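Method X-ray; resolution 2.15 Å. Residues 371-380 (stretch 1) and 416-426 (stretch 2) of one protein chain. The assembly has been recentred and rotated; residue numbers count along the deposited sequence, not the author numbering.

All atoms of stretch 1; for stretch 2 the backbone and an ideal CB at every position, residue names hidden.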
# COMPACT_ATOMS: atom_id res chain seq x y z
N SER A 371 3.93 -6.58 15.33
CA SER A 371 5.27 -6.07 15.29
C SER A 371 5.59 -5.50 13.92
O SER A 371 4.76 -5.54 12.99
CB SER A 371 6.27 -7.19 15.62
OG SER A 371 7.58 -6.66 15.84
N LEU A 372 6.81 -4.97 13.78
CA LEU A 372 7.25 -4.37 12.53
C LEU A 372 8.76 -4.32 12.53
O LEU A 372 9.42 -4.81 13.44
CB LEU A 372 6.78 -2.91 12.45
CG LEU A 372 7.55 -1.90 13.34
CD1 LEU A 372 7.08 -0.47 13.02
CD2 LEU A 372 7.32 -2.17 14.84
N ALA A 373 9.27 -3.69 11.48
CA ALA A 373 10.70 -3.40 11.34
C ALA A 373 11.63 -4.57 11.43
O ALA A 373 11.42 -5.57 10.73
CB ALA A 373 11.06 -2.37 12.35
N PRO A 374 12.69 -4.46 12.26
CA PRO A 374 13.49 -5.68 12.24
C PRO A 374 13.08 -6.60 13.37
O PRO A 374 13.80 -7.53 13.70
CB PRO A 374 14.90 -5.16 12.41
CG PRO A 374 14.70 -4.07 13.42
CD PRO A 374 13.46 -3.36 12.90
N ILE A 375 11.93 -6.35 13.99
CA ILE A 375 11.54 -7.23 15.08
C ILE A 375 10.43 -8.17 14.73
O ILE A 375 9.30 -7.76 14.46
CB ILE A 375 11.14 -6.46 16.32
CG1 ILE A 375 12.29 -5.53 16.73
CG2 ILE A 375 10.83 -7.44 17.46
CD1 ILE A 375 11.96 -4.69 17.90
N SER A 376 10.78 -9.45 14.74
CA SER A 376 9.87 -10.53 14.44
C SER A 376 9.00 -10.88 15.65
O SER A 376 9.51 -11.18 16.75
CB SER A 376 10.66 -11.76 13.99
OG SER A 376 9.81 -12.88 13.91
N ALA A 377 7.69 -10.83 15.42
CA ALA A 377 6.70 -11.13 16.43
C ALA A 377 6.90 -12.52 17.04
O ALA A 377 7.09 -12.66 18.25
CB ALA A 377 5.29 -11.02 15.84
N VAL A 378 6.87 -13.54 16.18
CA VAL A 378 6.99 -14.89 16.65
C VAL A 378 8.35 -15.23 17.25
O VAL A 378 8.44 -16.07 18.14
CB VAL A 378 6.58 -15.90 15.53
CG1 VAL A 378 7.59 -15.90 14.37
CG2 VAL A 378 6.43 -17.28 16.12
N GLU A 379 9.41 -14.58 16.78
CA GLU A 379 10.74 -14.85 17.33
C GLU A 379 10.84 -14.20 18.72
O GLU A 379 11.56 -14.69 19.59
CB GLU A 379 11.85 -14.32 16.40
CG GLU A 379 12.07 -15.16 15.14
CD GLU A 379 12.39 -16.64 15.44
OE1 GLU A 379 13.37 -16.91 16.17
OE2 GLU A 379 11.64 -17.53 14.95
N ALA A 380 10.12 -13.11 18.93
CA ALA A 380 10.14 -12.43 20.23
C ALA A 380 9.46 -13.36 21.26
O ALA A 380 9.90 -13.48 22.41
CB ALA A 380 9.40 -11.11 20.14
N UNK A 416 13.74 -7.10 26.47
CA UNK A 416 15.16 -7.38 26.27
C UNK A 416 15.39 -7.90 24.88
O UNK A 416 16.41 -7.61 24.28
CB UNK A 416 15.68 -8.38 27.30
N UNK A 417 14.46 -8.68 24.38
CA UNK A 417 14.60 -9.19 23.03
C UNK A 417 14.61 -7.99 22.06
O UNK A 417 15.48 -7.89 21.19
CB UNK A 417 13.47 -10.17 22.70
N UNK A 418 13.66 -7.07 22.24
CA UNK A 418 13.55 -5.90 21.37
C UNK A 418 14.75 -4.97 21.47
O UNK A 418 15.12 -4.31 20.49
CB UNK A 418 12.28 -5.12 21.71
N UNK A 419 15.36 -4.93 22.66
CA UNK A 419 16.53 -4.09 22.90
C UNK A 419 17.73 -4.53 22.06
O UNK A 419 18.64 -3.75 21.83
CB UNK A 419 16.90 -4.12 24.39
N UNK A 420 17.73 -5.77 21.60
CA UNK A 420 18.81 -6.30 20.78
C UNK A 420 18.77 -5.77 19.35
O UNK A 420 19.70 -6.00 18.56
CB UNK A 420 18.75 -7.83 20.77
N UNK A 421 17.71 -5.04 19.00
CA UNK A 421 17.59 -4.54 17.65
C UNK A 421 17.50 -3.03 17.53
O UNK A 421 17.17 -2.33 18.49
CB UNK A 421 16.36 -5.17 17.00
N UNK A 422 17.84 -2.51 16.34
CA UNK A 422 17.76 -1.06 16.14
C UNK A 422 16.30 -0.65 16.18
O UNK A 422 15.41 -1.49 16.00
CB UNK A 422 18.41 -0.64 14.82
N UNK A 423 16.04 0.62 16.45
CA UNK A 423 14.66 1.09 16.50
C UNK A 423 13.98 0.94 15.14
O UNK A 423 14.62 1.06 14.09
CB UNK A 423 14.61 2.55 16.96
N UNK A 424 12.67 0.63 15.15
CA UNK A 424 11.98 0.49 13.85
C UNK A 424 11.85 1.89 13.23
O UNK A 424 11.76 2.88 13.96
CB UNK A 424 10.61 -0.17 14.01
N UNK A 425 11.83 1.96 11.90
CA UNK A 425 11.67 3.23 11.18
C UNK A 425 10.58 3.08 10.11
O UNK A 425 10.43 2.00 9.53
CB UNK A 425 12.99 3.66 10.54
N UNK A 426 9.83 4.15 9.87
CA UNK A 426 8.76 4.13 8.87
C UNK A 426 9.24 4.88 7.63
O UNK A 426 9.89 5.92 7.73
CB UNK A 426 7.47 4.75 9.42

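Position 416 has helical backbone angles (-73/-36), and its ideal CB finds nothing of stretch 1 within 5.5 Å. Almost any helix-compatible side chain would serve; the deposited residue is Ala416, which makes no contact.

At position 417 the CA-to-CB bond points toward stretch 1, and the ideal CB lies 4.7 Å from Ala380 CA. Beyond it runs a groove lined by Ile375, Ser376, Glu379 and Ala380, long enough for an aromatic ring, although Leu or Met could also enter it. The residue is Tyr417, with chi1 at 177° (t). Ala380 CA sits 3.8 Å from the ring centroid, 27° off the normal, a CH-pi contact over one face, while Ile375 CG2 meets the edge, 3.9 Å from Tyr417 CE2. The hydroxyl reaches a water: Tyr417 OH is 2.6 Å from its oxygen, which donates to Pro374 O (3.1 Å) and accepts from Ser376 N (2.9 Å). With no direct hydrogen bond between the stretches, this water supplies a polar bridge.

Position 418 points sideways, its ideal CB already 3.8 Å from Ile375 CD1. The CB alone makes the apolar contact, so a small residue suffices; a larger one would have to direct its further atoms away from Ile375 CD1. It is Ala418, whose CB packs on Ile375 CD1 at 3.8 Å.

Positions 419 and 420 see nothing of stretch 1 within 5.5 Å of their ideal CB atoms and leave the choice open; they are Ala419 and Arg420.

Position 421 has extended angles (-120/158) and points toward stretch 1, its ideal CB 4.1 Å from both Pro374 CG and Ile375 CG1. An apolar side chain suits this, whether branched or aromatic. It is Phe421, chi1 -55° (m): its CB touches those same two atoms at 4.1 Å each, and its CD2 comes within 3.6 Å of Pro374 O.

Position 422 points sideways, with phi -67° and psi 159°, angles that proline tolerates but many residues share. The ideal CB is 5.2 Å from Pro374 CG, a loose apolar neighbour that would suit proline, alanine or a modest aliphatic and leaves polar residues possible. Pro422 places its CG 4.2 Å from Pro374 CG.

Position 423 points away, so a polar residue would fit; Asp423 is bonded elsewhere in the structure.

Position 424 points toward the type II' turn from Leu372 to Ile375. Its ideal CB would clash with Ala373 CB at 2.8 Å, a conflict that glycine alone avoids and any other residue must ease by a small shift. The neighbours are apolar, with Leu372 CG 3.6 Å and Pro374 CD 4.4 Å from the ideal CB, so an apolar side chain suits; phi -71° admits proline. In Pro424 the real CB still lies only 3.0 Å from Ala373 CB, a tight contact, and 3.7 Å from Leu372 CG.

Positions 425 and 426, directed away and sideways, are weakly constrained: Val425 and Arg426.

Stretch 2 (416-426) AYAARFPDPVR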
# COMPACT_ATOMS: atom_id res chain seq x y z
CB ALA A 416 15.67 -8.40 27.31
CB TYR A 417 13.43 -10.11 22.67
CG TYR A 417 13.49 -10.60 21.26
CD1 TYR A 417 14.46 -11.53 20.87
CD2 TYR A 417 12.65 -10.08 20.28
CE1 TYR A 417 14.58 -11.91 19.53
CE2 TYR A 417 12.76 -10.45 18.95
CZ TYR A 417 13.73 -11.36 18.58
OH TYR A 417 13.90 -11.67 17.25
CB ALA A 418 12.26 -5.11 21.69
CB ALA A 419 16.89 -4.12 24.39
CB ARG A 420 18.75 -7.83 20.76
CG ARG A 420 19.17 -8.46 22.09
CD ARG A 420 18.65 -9.89 22.26
NE ARG A 420 18.76 -10.70 21.04
CZ ARG A 420 18.42 -11.98 20.97
NH1 ARG A 420 17.95 -12.61 22.04
NH2 ARG A 420 18.52 -12.64 19.81
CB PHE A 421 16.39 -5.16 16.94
CG PHE A 421 16.40 -6.65 16.94
CD1 PHE A 421 16.09 -7.36 18.09
CD2 PHE A 421 16.71 -7.36 15.79
CE1 PHE A 421 16.11 -8.75 18.11
CE2 PHE A 421 16.73 -8.75 15.79
CZ PHE A 421 16.43 -9.45 16.96
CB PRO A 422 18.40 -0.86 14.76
CG PRO A 422 18.38 -2.23 14.12
CD PRO A 422 18.62 -3.16 15.27
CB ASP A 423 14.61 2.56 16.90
CG ASP A 423 15.02 2.78 18.33
OD1 ASP A 423 15.29 3.95 18.70
OD2 ASP A 423 15.05 1.79 19.09
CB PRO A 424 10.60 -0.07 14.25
CG PRO A 424 10.90 -0.82 15.55
CD PRO A 424 11.84 0.12 16.26
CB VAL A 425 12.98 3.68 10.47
CG1 VAL A 425 14.04 4.00 11.51
CG2 VAL A 425 13.47 2.58 9.50
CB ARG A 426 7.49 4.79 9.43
CG ARG A 426 6.33 4.91 8.43
CD ARG A 426 4.94 5.00 9.11
NE ARG A 426 4.67 6.27 9.78
CZ ARG A 426 4.36 7.42 9.17
NH1 ARG A 426 4.13 8.52 9.88
NH2 ARG A 426 4.26 7.47 7.84
O HOH W 1 13.58 -10.30 15.02
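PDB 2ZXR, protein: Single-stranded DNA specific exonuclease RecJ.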